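Local coordinates for protein cytosine-specific methyltransferase (PDB 3G7U) that probably methylates cytosine at carbon 5 in DNA, using S-adenosyl-L-methionine as methyl donor, at residues Ser154-Pro159 and Phe183-Ile188; Pro148-Ala153 and Ile161-Phe166; Lys194-Gly199 and Gly224-Lys229. All coordinates share one frame; numbering follows the deposited sequence. Where two conformers were deposited one is given.

Contact 1: residues Ser154-Pro159 and Phe183-Ile188; sequences SDYGAP and FMPKMI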
ATOM      1  N   SER A 154     -12.051  -3.246  -2.858  1.00 26.00           N
ATOM      2  CA  SER A 154     -12.806  -3.141  -4.117  1.00 28.77           C
ATOM      3  C   SER A 154     -13.967  -2.115  -4.065  1.00 30.28           C
ATOM      4  O   SER A 154     -14.335  -1.521  -5.096  1.00 31.09           O
ATOM      5  CB  SER A 154     -13.304  -4.520  -4.560  1.00 29.53           C
ATOM      6  OG  SER A 154     -13.962  -5.195  -3.518  1.00 35.00           O
ATOM      7  N   ASP A 155     -14.471  -1.865  -2.854  1.00 29.84           N
ATOM      8  CA  ASP A 155     -15.473  -0.815  -2.626  1.00 31.05           C
ATOM      9  C   ASP A 155     -14.894   0.567  -2.915  1.00 32.03           C
ATOM     10  O   ASP A 155     -15.648   1.502  -3.140  1.00 34.55           O
ATOM     11  CB  ASP A 155     -15.999  -0.864  -1.195  1.00 31.49           C
ATOM     12  CG  ASP A 155     -16.823  -2.103  -0.902  1.00 35.70           C
ATOM     13  OD1 ASP A 155     -17.290  -2.779  -1.847  1.00 38.83           O
ATOM     14  OD2 ASP A 155     -17.019  -2.412   0.293  1.00 39.89           O
ATOM     15  N   TYR A 156     -13.558   0.704  -2.925  1.00 27.63           N
ATOM     16  CA  TYR A 156     -12.951   2.003  -3.242  1.00 29.59           C
ATOM     17  C   TYR A 156     -12.366   2.080  -4.630  1.00 28.29           C
ATOM     18  O   TYR A 156     -11.724   3.075  -4.995  1.00 30.35           O
ATOM     19  CB  TYR A 156     -11.908   2.401  -2.197  1.00 32.46           C
ATOM     20  CG  TYR A 156     -12.529   2.649  -0.855  1.00 32.18           C
ATOM     21  CD1 TYR A 156     -12.819   3.947  -0.432  1.00 33.75           C
ATOM     22  CD2 TYR A 156     -12.853   1.591  -0.014  1.00 29.29           C
ATOM     23  CE1 TYR A 156     -13.410   4.179   0.811  1.00 36.59           C
ATOM     24  CE2 TYR A 156     -13.427   1.804   1.233  1.00 38.08           C
ATOM     25  CZ  TYR A 156     -13.714   3.098   1.629  1.00 38.15           C
ATOM     26  OH  TYR A 156     -14.270   3.304   2.855  1.00 37.25           O
ATOM     27  N   GLY A 157     -12.633   1.064  -5.440  1.00 27.63           N
ATOM     28  CA  GLY A 157     -12.240   1.139  -6.837  1.00 26.17           C
ATOM     29  C   GLY A 157     -10.849   0.551  -7.054  1.00 26.85           C
ATOM     30  O   GLY A 157     -10.245   0.817  -8.077  1.00 28.65           O
ATOM     31  N   ALA A 158     -10.329  -0.219  -6.116  1.00 24.96           N
ATOM     32  CA  ALA A 158      -9.167  -1.060  -6.360  1.00 27.05           C
ATOM     33  C   ALA A 158      -9.567  -2.438  -6.847  1.00 25.82           C
ATOM     34  O   ALA A 158     -10.572  -2.904  -6.485  1.00 28.15           O
ATOM     35  CB  ALA A 158      -8.379  -1.184  -5.151  1.00 28.46           C
ATOM     36  N   PRO A 159      -8.759  -3.094  -7.661  1.00 25.21           N
ATOM     37  CA  PRO A 159      -9.181  -4.351  -8.265  1.00 24.05           C
ATOM     38  C   PRO A 159      -8.982  -5.552  -7.392  1.00 26.18           C
ATOM     39  O   PRO A 159      -8.749  -6.571  -7.901  1.00 30.78           O
ATOM     40  CB  PRO A 159      -8.268  -4.479  -9.471  1.00 19.31           C
ATOM     41  CG  PRO A 159      -7.767  -3.185  -9.723  1.00 22.53           C
ATOM     42  CD  PRO A 159      -7.682  -2.482  -8.434  1.00 23.10           C
ATOM     43  N   PHE A 183     -15.388   9.070   5.077  1.00 34.21           N
ATOM     44  CA  PHE A 183     -14.594   7.869   4.743  1.00 38.95           C
ATOM     45  C   PHE A 183     -15.295   6.845   3.837  1.00 43.30           C
ATOM     46  O   PHE A 183     -14.658   5.906   3.328  1.00 42.20           O
ATOM     47  CB  PHE A 183     -14.113   7.170   6.016  1.00 35.18           C
ATOM     48  CG  PHE A 183     -13.287   8.050   6.910  1.00 38.16           C
ATOM     49  CD1 PHE A 183     -12.132   8.655   6.426  1.00 30.02           C
ATOM     50  CD2 PHE A 183     -13.679   8.294   8.232  1.00 36.49           C
ATOM     51  CE1 PHE A 183     -11.356   9.497   7.254  1.00 36.88           C
ATOM     52  CE2 PHE A 183     -12.914   9.126   9.078  1.00 37.25           C
ATOM     53  CZ  PHE A 183     -11.747   9.730   8.590  1.00 34.72           C
ATOM     54  N   MET A 184     -16.605   7.018   3.651  1.00 42.87           N
ATOM     55  CA  MET A 184     -17.407   6.084   2.880  1.00 40.93           C
ATOM     56  C   MET A 184     -17.176   6.354   1.426  1.00 40.79           C
ATOM     57  O   MET A 184     -17.034   7.517   1.035  1.00 41.28           O
ATOM     58  CB  MET A 184     -18.897   6.323   3.157  1.00 44.54           C
ATOM     59  CG  MET A 184     -19.435   5.736   4.418  1.00 47.15           C
ATOM     60  SD  MET A 184     -21.074   6.473   4.699  1.00 37.34           S
ATOM     61  CE  MET A 184     -22.049   5.782   3.331  1.00 43.27           C
ATOM     62  N   PRO A 185     -17.198   5.290   0.597  1.00 43.21           N
ATOM     63  CA  PRO A 185     -17.020   5.465  -0.833  1.00 45.75           C
ATOM     64  C   PRO A 185     -18.266   6.011  -1.522  1.00 50.72           C
ATOM     65  O   PRO A 185     -19.376   5.518  -1.303  1.00 51.72           O
ATOM     66  CB  PRO A 185     -16.711   4.053  -1.330  1.00 46.31           C
ATOM     67  CG  PRO A 185     -17.197   3.124  -0.273  1.00 43.37           C
ATOM     68  CD  PRO A 185     -17.401   3.881   0.985  1.00 41.08           C
ATOM     69  N   LYS A 186     -18.073   7.035  -2.339  1.00 52.48           N
ATOM     70  CA  LYS A 186     -19.163   7.581  -3.112  1.00 60.73           C
ATOM     71  C   LYS A 186     -18.719   7.890  -4.531  1.00 61.13           C
ATOM     72  O   LYS A 186     -17.613   8.398  -4.743  1.00 62.40           O
ATOM     73  CB  LYS A 186     -19.796   8.800  -2.414  1.00 62.72           C
ATOM     74  CG  LYS A 186     -18.872   9.964  -2.069  1.00 67.57           C
ATOM     75  CD  LYS A 186     -19.698  11.191  -1.681  1.00 68.85           C
ATOM     76  CE  LYS A 186     -18.860  12.456  -1.708  1.00 74.44           C
ATOM     77  NZ  LYS A 186     -19.684  13.651  -2.033  1.00 77.37           N
ATOM     78  N   MET A 187     -19.590   7.552  -5.488  1.00 60.91           N
ATOM     79  CA  MET A 187     -19.344   7.708  -6.931  1.00 64.23           C
ATOM     80  C   MET A 187     -18.174   6.850  -7.434  1.00 56.65           C
ATOM     81  O   MET A 187     -17.392   7.290  -8.290  1.00 54.31           O
ATOM     82  CB  MET A 187     -19.134   9.184  -7.318  1.00 66.36           C
ATOM     83  CG  MET A 187     -20.400  10.052  -7.345  1.00 73.92           C
ATOM     84  SD  MET A 187     -19.979  11.740  -7.866  1.00 76.29           S
ATOM     85  CE  MET A 187     -19.726  11.529  -9.642  1.00 75.76           C
ATOM     86  N   ILE A 188     -18.070   5.633  -6.899  1.00 51.88           N
ATOM     87  CA  ILE A 188     -16.965   4.715  -7.229  1.00 49.50           C
ATOM     88  C   ILE A 188     -17.354   3.649  -8.251  1.00 46.65           C
ATOM     89  O   ILE A 188     -18.187   2.802  -7.969  1.00 46.06           O
ATOM     90  CB  ILE A 188     -16.412   3.977  -5.962  1.00 47.83           C
ATOM     91  CG1 ILE A 188     -15.864   4.953  -4.914  1.00 49.15           C
ATOM     92  CG2 ILE A 188     -15.319   3.009  -6.357  1.00 49.39           C
ATOM     93  CD1 ILE A 188     -14.695   5.815  -5.378  1.00 47.20           C
TER
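Tyr156 and Phe183 make the single hydrogen bond between these segments: the phenol OH donates to the Phe183 carbonyl, with OH and O 2.7 Å apart. The C=O...donor angle is 152° and the donor lies somewhat above the carbonyl plane, while from the ring's side Phe183 O sits at the edge, in the plane of the phenol. With CG anti to the carbonyl carbon (chi1 -66°), the Tyr156 ring starts out from beside its own backbone N.

A CH-pi contact secures the same ring from one face. Pro185 CG stands 4.1 Å from the Tyr156 ring centroid, 17° off the normal and offset toward the rim, and the two side chains cross at about a right angle. Pro185 CD adds to the overlap, 3.8 Å from Tyr156 CZ.

Both segments are connections of the class I methyltransferase fold. Ser154-Pro159 belongs to the turn of the hairpin between strands 143-152 and 163-171, and Phe183-Ile188 to the irregular chain leading from that hairpin to helix 193-196. Helix 353-367 packs alongside: its Tyr358 meets Tyr156 edge-to-face, and the Tyr358 hydroxyl is hydrogen-bonded to Lys186 N.

The remaining contacts are of aliphatic groups with backbone. Pro185 CB lies 3.3 Å from Asp155 O. The Ile188 branch CG2 settles on the Tyr156-Gly157 peptide, 3.5 Å from Tyr156 C and 3.4 Å from Gly157 N. Gly157, which has positive phi, presents bare backbone to this methyl. Its N-H is itself engaged within the turn, bonding to Ser154 O at 3.1 Å, which helps hold the peptide plane on which Ile188 rests.

Contact 2: residues Pro148-Ala153 and Ile161-Phe166; sequences PIKVKA and IRTRYF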
ATOM      1  N   PRO A 148     -13.054   1.154  14.922  1.00 26.66           N
ATOM      2  CA  PRO A 148     -12.340   0.573  13.777  1.00 30.40           C
ATOM      3  C   PRO A 148     -13.124   0.645  12.480  1.00 32.51           C
ATOM      4  O   PRO A 148     -14.337   0.398  12.455  1.00 31.49           O
ATOM      5  CB  PRO A 148     -12.187  -0.871  14.168  1.00 32.68           C
ATOM      6  CG  PRO A 148     -12.220  -0.867  15.647  1.00 36.23           C
ATOM      7  CD  PRO A 148     -13.179   0.186  16.026  1.00 31.60           C
ATOM      8  N   ILE A 149     -12.419   1.020  11.422  1.00 30.41           N
ATOM      9  CA  ILE A 149     -12.952   1.104  10.072  1.00 30.83           C
ATOM     10  C   ILE A 149     -12.436  -0.178   9.394  1.00 33.54           C
ATOM     11  O   ILE A 149     -11.247  -0.427   9.369  1.00 29.03           O
ATOM     12  CB  ILE A 149     -12.449   2.419   9.405  1.00 32.96           C
ATOM     13  CG1 ILE A 149     -13.080   3.646  10.089  1.00 32.72           C
ATOM     14  CG2 ILE A 149     -12.769   2.474   7.940  1.00 35.67           C
ATOM     15  CD1 ILE A 149     -12.654   4.950   9.500  1.00 38.27           C
ATOM     16  N   LYS A 150     -13.328  -1.054   8.947  1.00 30.83           N
ATOM     17  CA  LYS A 150     -12.906  -2.274   8.251  1.00 31.07           C
ATOM     18  C   LYS A 150     -13.356  -2.071   6.821  1.00 29.68           C
ATOM     19  O   LYS A 150     -14.542  -1.816   6.554  1.00 30.98           O
ATOM     20  CB  LYS A 150     -13.535  -3.529   8.867  1.00 33.03           C
ATOM     21  CG  LYS A 150     -12.915  -4.835   8.342  1.00 35.78           C
ATOM     22  CD  LYS A 150     -13.564  -6.081   8.971  1.00 38.15           C
ATOM     23  CE  LYS A 150     -12.756  -7.330   8.607  1.00 44.16           C
ATOM     24  NZ  LYS A 150     -13.250  -8.665   9.175  1.00 41.64           N
ATOM     25  N   VAL A 151     -12.419  -2.074   5.884  1.00 28.78           N
ATOM     26  CA  VAL A 151     -12.804  -1.771   4.501  1.00 31.94           C
ATOM     27  C   VAL A 151     -12.444  -2.910   3.573  1.00 29.26           C
ATOM     28  O   VAL A 151     -11.518  -3.641   3.850  1.00 30.32           O
ATOM     29  CB  VAL A 151     -12.181  -0.466   3.950  1.00 36.63           C
ATOM     30  CG1 VAL A 151     -12.669   0.756   4.722  1.00 42.96           C
ATOM     31  CG2 VAL A 151     -10.674  -0.538   3.962  1.00 32.75           C
ATOM     32  N   LYS A 152     -13.173  -3.019   2.473  1.00 29.07           N
ATOM     33  CA  LYS A 152     -12.857  -3.968   1.404  1.00 32.47           C
ATOM     34  C   LYS A 152     -12.361  -3.081   0.274  1.00 26.02           C
ATOM     35  O   LYS A 152     -13.038  -2.162  -0.128  1.00 30.00           O
ATOM     36  CB  LYS A 152     -14.121  -4.747   0.991  1.00 34.23           C
ATOM     37  CG  LYS A 152     -13.878  -5.960   0.073  1.00 41.64           C
ATOM     38  CD  LYS A 152     -15.159  -6.786  -0.165  1.00 42.63           C
ATOM     39  CE  LYS A 152     -16.111  -6.074  -1.131  1.00 52.46           C
ATOM     40  NZ  LYS A 152     -17.411  -6.798  -1.371  1.00 54.52           N
ATOM     41  N   ALA A 153     -11.166  -3.363  -0.233  1.00 25.56           N
ATOM     42  CA  ALA A 153     -10.525  -2.478  -1.183  1.00 24.81           C
ATOM     43  C   ALA A 153     -11.335  -2.222  -2.410  1.00 23.29           C
ATOM     44  O   ALA A 153     -11.309  -1.105  -2.973  1.00 25.69           O
ATOM     45  CB  ALA A 153      -9.106  -3.009  -1.557  1.00 24.82           C
ATOM     46  N   ILE A 161     -10.062  -7.630  -3.520  1.00 31.03           N
ATOM     47  CA  ILE A 161     -11.065  -7.683  -2.455  1.00 33.65           C
ATOM     48  C   ILE A 161     -10.440  -7.754  -1.063  1.00 33.81           C
ATOM     49  O   ILE A 161     -11.141  -8.075  -0.103  1.00 36.94           O
ATOM     50  CB  ILE A 161     -12.109  -8.862  -2.638  1.00 34.83           C
ATOM     51  CG1 ILE A 161     -11.416 -10.226  -2.739  1.00 39.27           C
ATOM     52  CG2 ILE A 161     -12.983  -8.620  -3.840  1.00 37.88           C
ATOM     53  CD1 ILE A 161     -12.236 -11.392  -2.255  1.00 46.74           C
ATOM     54  N   ARG A 162      -9.148  -7.456  -0.926  1.00 28.87           N
ATOM     55  CA  ARG A 162      -8.481  -7.579   0.365  0.50 33.22           C
ATOM     56  C   ARG A 162      -9.114  -6.657   1.418  1.00 30.49           C
ATOM     57  O   ARG A 162      -9.534  -5.551   1.093  1.00 27.79           O
ATOM     58  CB  ARG A 162      -6.960  -7.363   0.243  0.50 34.29           C
ATOM     59  CG  ARG A 162      -6.477  -5.957  -0.130  0.50 37.58           C
ATOM     60  CD  ARG A 162      -5.036  -5.738   0.376  0.50 39.31           C
ATOM     61  NE  ARG A 162      -4.035  -6.390  -0.470  0.50 46.75           N
ATOM     62  CZ  ARG A 162      -2.839  -6.814  -0.054  0.50 51.47           C
ATOM     63  NH1 ARG A 162      -2.006  -7.388  -0.914  0.50 50.99           N
ATOM     64  NH2 ARG A 162      -2.467  -6.677   1.218  0.50 55.70           N
ATOM     65  N   THR A 163      -9.191  -7.122   2.659  1.00 31.65           N
ATOM     66  CA  THR A 163      -9.754  -6.291   3.714  1.00 33.76           C
ATOM     67  C   THR A 163      -8.637  -5.758   4.615  1.00 32.38           C
ATOM     68  O   THR A 163      -7.583  -6.372   4.745  1.00 33.22           O
ATOM     69  CB  THR A 163     -10.827  -7.015   4.551  1.00 34.31           C
ATOM     70  OG1 THR A 163     -10.253  -8.170   5.153  1.00 41.44           O
ATOM     71  CG2 THR A 163     -11.999  -7.458   3.683  1.00 34.93           C
ATOM     72  N   ARG A 164      -8.895  -4.610   5.244  1.00 29.94           N
ATOM     73  CA  ARG A 164      -7.891  -3.885   6.029  0.50 31.11           C
ATOM     74  C   ARG A 164      -8.623  -3.187   7.162  1.00 28.34           C
ATOM     75  O   ARG A 164      -9.706  -2.697   6.924  1.00 28.02           O
ATOM     76  CB  ARG A 164      -7.288  -2.781   5.148  0.50 30.07           C
ATOM     77  CG  ARG A 164      -5.840  -2.439   5.429  0.50 31.94           C
ATOM     78  CD  ARG A 164      -4.909  -3.365   4.661  0.50 29.66           C
ATOM     79  NE  ARG A 164      -3.553  -3.344   5.192  0.50 31.11           N
ATOM     80  CZ  ARG A 164      -2.541  -4.034   4.676  0.50 32.51           C
ATOM     81  NH1 ARG A 164      -1.336  -3.955   5.219  0.50 35.60           N
ATOM     82  NH2 ARG A 164      -2.724  -4.801   3.615  0.50 32.09           N
ATOM     83  N   TYR A 165      -8.021  -3.103   8.355  1.00 27.62           N
ATOM     84  CA  TYR A 165      -8.592  -2.270   9.416  1.00 27.06           C
ATOM     85  C   TYR A 165      -7.843  -0.946   9.434  1.00 26.21           C
ATOM     86  O   TYR A 165      -6.619  -0.929   9.268  1.00 28.85           O
ATOM     87  CB  TYR A 165      -8.371  -2.909  10.764  1.00 27.91           C
ATOM     88  CG  TYR A 165      -9.296  -4.060  11.108  1.00 30.85           C
ATOM     89  CD1 TYR A 165     -10.601  -3.833  11.559  1.00 30.79           C
ATOM     90  CD2 TYR A 165      -8.836  -5.368  11.045  1.00 29.49           C
ATOM     91  CE1 TYR A 165     -11.443  -4.912  11.910  1.00 32.29           C
ATOM     92  CE2 TYR A 165      -9.670  -6.456  11.393  1.00 32.03           C
ATOM     93  CZ  TYR A 165     -10.961  -6.209  11.819  1.00 30.00           C
ATOM     94  OH  TYR A 165     -11.757  -7.268  12.185  1.00 33.24           O
ATOM     95  N   PHE A 166      -8.559   0.156   9.626  1.00 24.42           N
ATOM     96  CA  PHE A 166      -7.920   1.441   9.886  1.00 24.92           C
ATOM     97  C   PHE A 166      -8.341   1.953  11.246  1.00 25.97           C
ATOM     98  O   PHE A 166      -9.524   1.933  11.579  1.00 26.08           O
ATOM     99  CB  PHE A 166      -8.315   2.430   8.828  1.00 20.47           C
ATOM    100  CG  PHE A 166      -7.707   2.152   7.490  1.00 27.65           C
ATOM    101  CD1 PHE A 166      -6.493   2.726   7.135  1.00 29.59           C
ATOM    102  CD2 PHE A 166      -8.332   1.301   6.577  1.00 31.61           C
ATOM    103  CE1 PHE A 166      -5.904   2.473   5.855  1.00 27.62           C
ATOM    104  CE2 PHE A 166      -7.738   1.042   5.307  1.00 29.90           C
ATOM    105  CZ  PHE A 166      -6.535   1.638   4.960  1.00 30.42           C
TER
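Ile149 and Phe166 exchange a pair of backbone hydrogen bonds, Phe166 N to Ile149 O at 2.8 Å and Ile149 N to Phe166 O at 3.0 Å. The next hydrogen-bonded pair is less even: Val151 N to Arg164 O is 3.0 Å with a nearly straight 169° at the hydrogen, whereas Arg164 N to Val151 O is bent to 147°. A fifth bond, Ala153 N to Arg162 O at 3.0 Å, carries the antiparallel pairing past the end of strand 149-152. Between these bonds, CA-H...O contacts fill in, such as Tyr165 CA to Ile149 O at 3.2 Å.

On one sheet face the extended Lys150 chain runs over the Tyr165 ring, with CG 4.2 Å from its centroid and offset toward the rim. On the other, Val151 CG2 meets the edge of the Phe166 ring, 3.6 Å from CE2, and both side chains also touch Val355 of helix 353-367.

Arg162 and Arg164 point their guanidinium groups away from the partner strand, to Gly348 O and to a salt bridge with Glu118 respectively. Their spacing matches the two arginines of the family's QxRxR motif (motif VIII), though the glutamine position is threonine here; in relatives the second arginine faces the flipped cytosine beside the motif glutamate. The backbone bonding therefore fixes the strand carrying both arginines while leaving their charged ends to partners outside the hairpin.

Contact 3: residues Lys194-Gly199 and Gly224-Lys229; sequences KDALYG and GGFYEK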
ATOM      1  N   LYS A 194     -10.159  -7.643 -15.615  1.00 32.91           N
ATOM      2  CA  LYS A 194     -10.066  -7.351 -17.030  1.00 34.05           C
ATOM      3  C   LYS A 194      -9.774  -5.893 -17.274  1.00 30.67           C
ATOM      4  O   LYS A 194      -8.986  -5.554 -18.149  1.00 33.37           O
ATOM      5  CB  LYS A 194     -11.364  -7.812 -17.737  1.00 38.50           C
ATOM      6  CG  LYS A 194     -11.645  -7.256 -19.128  1.00 51.73           C
ATOM      7  CD  LYS A 194     -12.953  -7.885 -19.682  1.00 48.88           C
ATOM      8  CE  LYS A 194     -12.996  -7.932 -21.220  1.00 62.55           C
ATOM      9  NZ  LYS A 194     -14.069  -8.881 -21.735  1.00 61.22           N
ATOM     10  N   ASP A 195     -10.399  -5.007 -16.502  1.00 32.40           N
ATOM     11  CA  ASP A 195     -10.149  -3.568 -16.674  1.00 30.22           C
ATOM     12  C   ASP A 195      -8.749  -3.192 -16.204  1.00 26.95           C
ATOM     13  O   ASP A 195      -8.102  -2.328 -16.798  1.00 27.22           O
ATOM     14  CB  ASP A 195     -11.127  -2.726 -15.844  1.00 35.96           C
ATOM     15  CG  ASP A 195     -12.595  -2.972 -16.200  1.00 46.56           C
ATOM     16  OD1 ASP A 195     -12.907  -3.180 -17.392  1.00 46.42           O
ATOM     17  OD2 ASP A 195     -13.432  -2.943 -15.264  1.00 51.29           O
ATOM     18  N   ALA A 196      -8.294  -3.824 -15.124  1.00 25.51           N
ATOM     19  CA  ALA A 196      -7.008  -3.379 -14.517  1.00 23.61           C
ATOM     20  C   ALA A 196      -5.848  -3.793 -15.405  1.00 26.16           C
ATOM     21  O   ALA A 196      -4.878  -3.062 -15.527  1.00 29.32           O
ATOM     22  CB  ALA A 196      -6.832  -3.991 -13.126  1.00 25.34           C
ATOM     23  N   LEU A 197      -5.999  -4.935 -16.066  1.00 26.58           N
ATOM     24  CA  LEU A 197      -4.924  -5.533 -16.891  1.00 25.83           C
ATOM     25  C   LEU A 197      -4.938  -5.084 -18.355  1.00 29.20           C
ATOM     26  O   LEU A 197      -4.072  -5.496 -19.131  1.00 29.27           O
ATOM     27  CB  LEU A 197      -4.975  -7.050 -16.800  1.00 25.75           C
ATOM     28  CG  LEU A 197      -4.806  -7.609 -15.395  1.00 28.68           C
ATOM     29  CD1 LEU A 197      -4.555  -9.096 -15.449  1.00 31.58           C
ATOM     30  CD2 LEU A 197      -3.665  -6.900 -14.666  1.00 25.44           C
ATOM     31  N   TYR A 198      -5.865  -4.181 -18.704  1.00 29.41           N
ATOM     32  CA  TYR A 198      -6.030  -3.679 -20.074  1.00 30.06           C
ATOM     33  C   TYR A 198      -4.733  -3.147 -20.639  1.00 29.40           C
ATOM     34  O   TYR A 198      -4.075  -2.290 -20.004  1.00 30.20           O
ATOM     35  CB  TYR A 198      -7.065  -2.534 -20.152  1.00 34.19           C
ATOM     36  CG  TYR A 198      -6.979  -1.795 -21.484  1.00 33.17           C
ATOM     37  CD1 TYR A 198      -7.589  -2.328 -22.616  1.00 34.77           C
ATOM     38  CD2 TYR A 198      -6.232  -0.618 -21.627  1.00 32.47           C
ATOM     39  CE1 TYR A 198      -7.496  -1.698 -23.846  1.00 31.26           C
ATOM     40  CE2 TYR A 198      -6.107   0.008 -22.860  1.00 37.02           C
ATOM     41  CZ  TYR A 198      -6.757  -0.556 -23.959  1.00 37.91           C
ATOM     42  OH  TYR A 198      -6.682   0.024 -25.186  1.00 44.02           O
ATOM     43  N   GLY A 199      -4.388  -3.599 -21.849  1.00 23.27           N
ATOM     44  CA  GLY A 199      -3.333  -2.932 -22.651  1.00 25.72           C
ATOM     45  C   GLY A 199      -1.899  -3.354 -22.357  1.00 24.66           C
ATOM     46  O   GLY A 199      -0.954  -2.873 -22.985  1.00 23.38           O
ATOM     47  N   GLY A 224     -11.120   7.290 -17.745  1.00 47.85           N
ATOM     48  CA  GLY A 224     -11.881   6.948 -16.554  1.00 45.96           C
ATOM     49  C   GLY A 224     -11.013   7.030 -15.321  1.00 42.05           C
ATOM     50  O   GLY A 224      -9.795   7.013 -15.418  1.00 37.82           O
ATOM     51  N   GLY A 225     -11.667   7.096 -14.168  1.00 38.75           N
ATOM     52  CA  GLY A 225     -11.018   7.354 -12.891  1.00 40.37           C
ATOM     53  C   GLY A 225      -9.814   6.475 -12.614  1.00 34.53           C
ATOM     54  O   GLY A 225      -8.758   6.988 -12.276  1.00 36.22           O
ATOM     55  N   PHE A 226      -9.976   5.165 -12.790  1.00 35.31           N
ATOM     56  CA  PHE A 226      -8.893   4.188 -12.551  1.00 29.88           C
ATOM     57  C   PHE A 226      -7.658   4.474 -13.405  1.00 33.01           C
ATOM     58  O   PHE A 226      -6.519   4.419 -12.896  1.00 30.00           O
ATOM     59  CB  PHE A 226      -9.399   2.765 -12.803  1.00 30.92           C
ATOM     60  CG  PHE A 226      -8.342   1.706 -12.640  1.00 29.41           C
ATOM     61  CD1 PHE A 226      -7.986   1.259 -11.364  1.00 31.51           C
ATOM     62  CD2 PHE A 226      -7.695   1.146 -13.760  1.00 30.25           C
ATOM     63  CE1 PHE A 226      -7.014   0.274 -11.198  1.00 31.58           C
ATOM     64  CE2 PHE A 226      -6.699   0.156 -13.586  1.00 26.53           C
ATOM     65  CZ  PHE A 226      -6.376  -0.279 -12.292  1.00 29.24           C
ATOM     66  N   TYR A 227      -7.885   4.812 -14.688  1.00 28.95           N
ATOM     67  CA  TYR A 227      -6.800   5.046 -15.639  1.00 30.68           C
ATOM     68  C   TYR A 227      -6.104   6.356 -15.408  1.00 30.79           C
ATOM     69  O   TYR A 227      -4.916   6.493 -15.715  1.00 31.41           O
ATOM     70  CB  TYR A 227      -7.300   4.914 -17.095  1.00 31.27           C
ATOM     71  CG  TYR A 227      -7.867   3.540 -17.337  1.00 31.95           C
ATOM     72  CD1 TYR A 227      -7.021   2.421 -17.423  1.00 30.88           C
ATOM     73  CD2 TYR A 227      -9.250   3.330 -17.410  1.00 27.04           C
ATOM     74  CE1 TYR A 227      -7.534   1.134 -17.591  1.00 28.87           C
ATOM     75  CE2 TYR A 227      -9.776   2.047 -17.587  1.00 30.33           C
ATOM     76  CZ  TYR A 227      -8.912   0.954 -17.685  1.00 32.61           C
ATOM     77  OH  TYR A 227      -9.411  -0.313 -17.846  1.00 31.22           O
ATOM     78  N   GLU A 228      -6.817   7.335 -14.841  1.00 33.90           N
ATOM     79  CA  GLU A 228      -6.153   8.612 -14.479  1.00 32.33           C
ATOM     80  C   GLU A 228      -5.198   8.375 -13.316  1.00 31.16           C
ATOM     81  O   GLU A 228      -4.136   8.982 -13.242  1.00 29.30           O
ATOM     82  CB  GLU A 228      -7.143   9.713 -14.046  1.00 40.09           C
ATOM     83  CG  GLU A 228      -8.488   9.812 -14.785  1.00 56.12           C
ATOM     84  CD  GLU A 228      -8.397  10.095 -16.303  1.00 68.66           C
ATOM     85  OE1 GLU A 228      -7.440  10.771 -16.759  1.00 69.96           O
ATOM     86  OE2 GLU A 228      -9.317   9.641 -17.042  1.00 76.29           O
ATOM     87  N   LYS A 229      -5.617   7.529 -12.389  1.00 27.38           N
ATOM     88  CA  LYS A 229      -4.768   7.134 -11.248  1.00 29.21           C
ATOM     89  C   LYS A 229      -3.631   6.232 -11.735  1.00 29.37           C
ATOM     90  O   LYS A 229      -2.509   6.286 -11.233  1.00 25.87           O
ATOM     91  CB  LYS A 229      -5.608   6.405 -10.198  1.00 29.91           C
ATOM     92  CG  LYS A 229      -6.555   7.306  -9.459  1.00 30.85           C
ATOM     93  CD  LYS A 229      -7.038   6.679  -8.158  1.00 28.43           C
ATOM     94  CE  LYS A 229      -7.973   7.674  -7.390  1.00 35.70           C
ATOM     95  NZ  LYS A 229      -7.335   9.027  -7.206  1.00 34.05           N
TER
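Asp195 meets Tyr227 through its backbone: the phenol OH donates to Asp195 O at 2.6 Å. The approach is well off the carbonyl axis, with a C=O...donor angle of 118° and the donor tilted 30° from the carbonyl plane. Asp195 O lies at the edge of the Tyr227 ring, and Asp195 CB also comes within 3.6 Å of the hydroxyl oxygen.

Ala196 takes the neighbouring aromatic. Phe226 has CG anti to the backbone N (chi1 177°); its CZ lies 3.8 Å from Ala196 CB and its CE2 3.7 Å from Ala196 CA, a purely apolar touch. Two residues on, Tyr198 CB passes 4.0 Å from Tyr227 OH, and the Tyr198 N-H gives Asp195 O only a weak bond.

The segments fall between motifs VIII and IX, where family members carry their target-recognition region, and here join the end of helix 193-196 to the first turn of helix 225-231. Arg222 bonds to Tyr227 OH and makes a cation-pi contact with Tyr198. A guanidinium donating to the hydroxyl would be expected to polarise it and strengthen its bond to Asp195 O, a carbonyl at the helix's last turn.

Contacts 1 and 2 alternate along the chain and their centres lie 11 Å apart. Contact 2 is the hairpin of strands 143-152 and 163-171 at one side of the seven-stranded sheet, and contact 1 packs the hairpin's turn against the chain leaving it. They touch directly, Tyr156 OH on Val151 CG1 and Phe183 on Ile149, and helix 353-367 lies against both. Contact 3 follows in sequence, its centre 14 Å from contact 1, where Pro159 CG reaches Ala196 and Phe226. Contacts 2 and 3 do not meet, with nearest atoms about 9 Å apart. Contact 1 thus bridges the catalytic sheet and the helices of the probable recognition region.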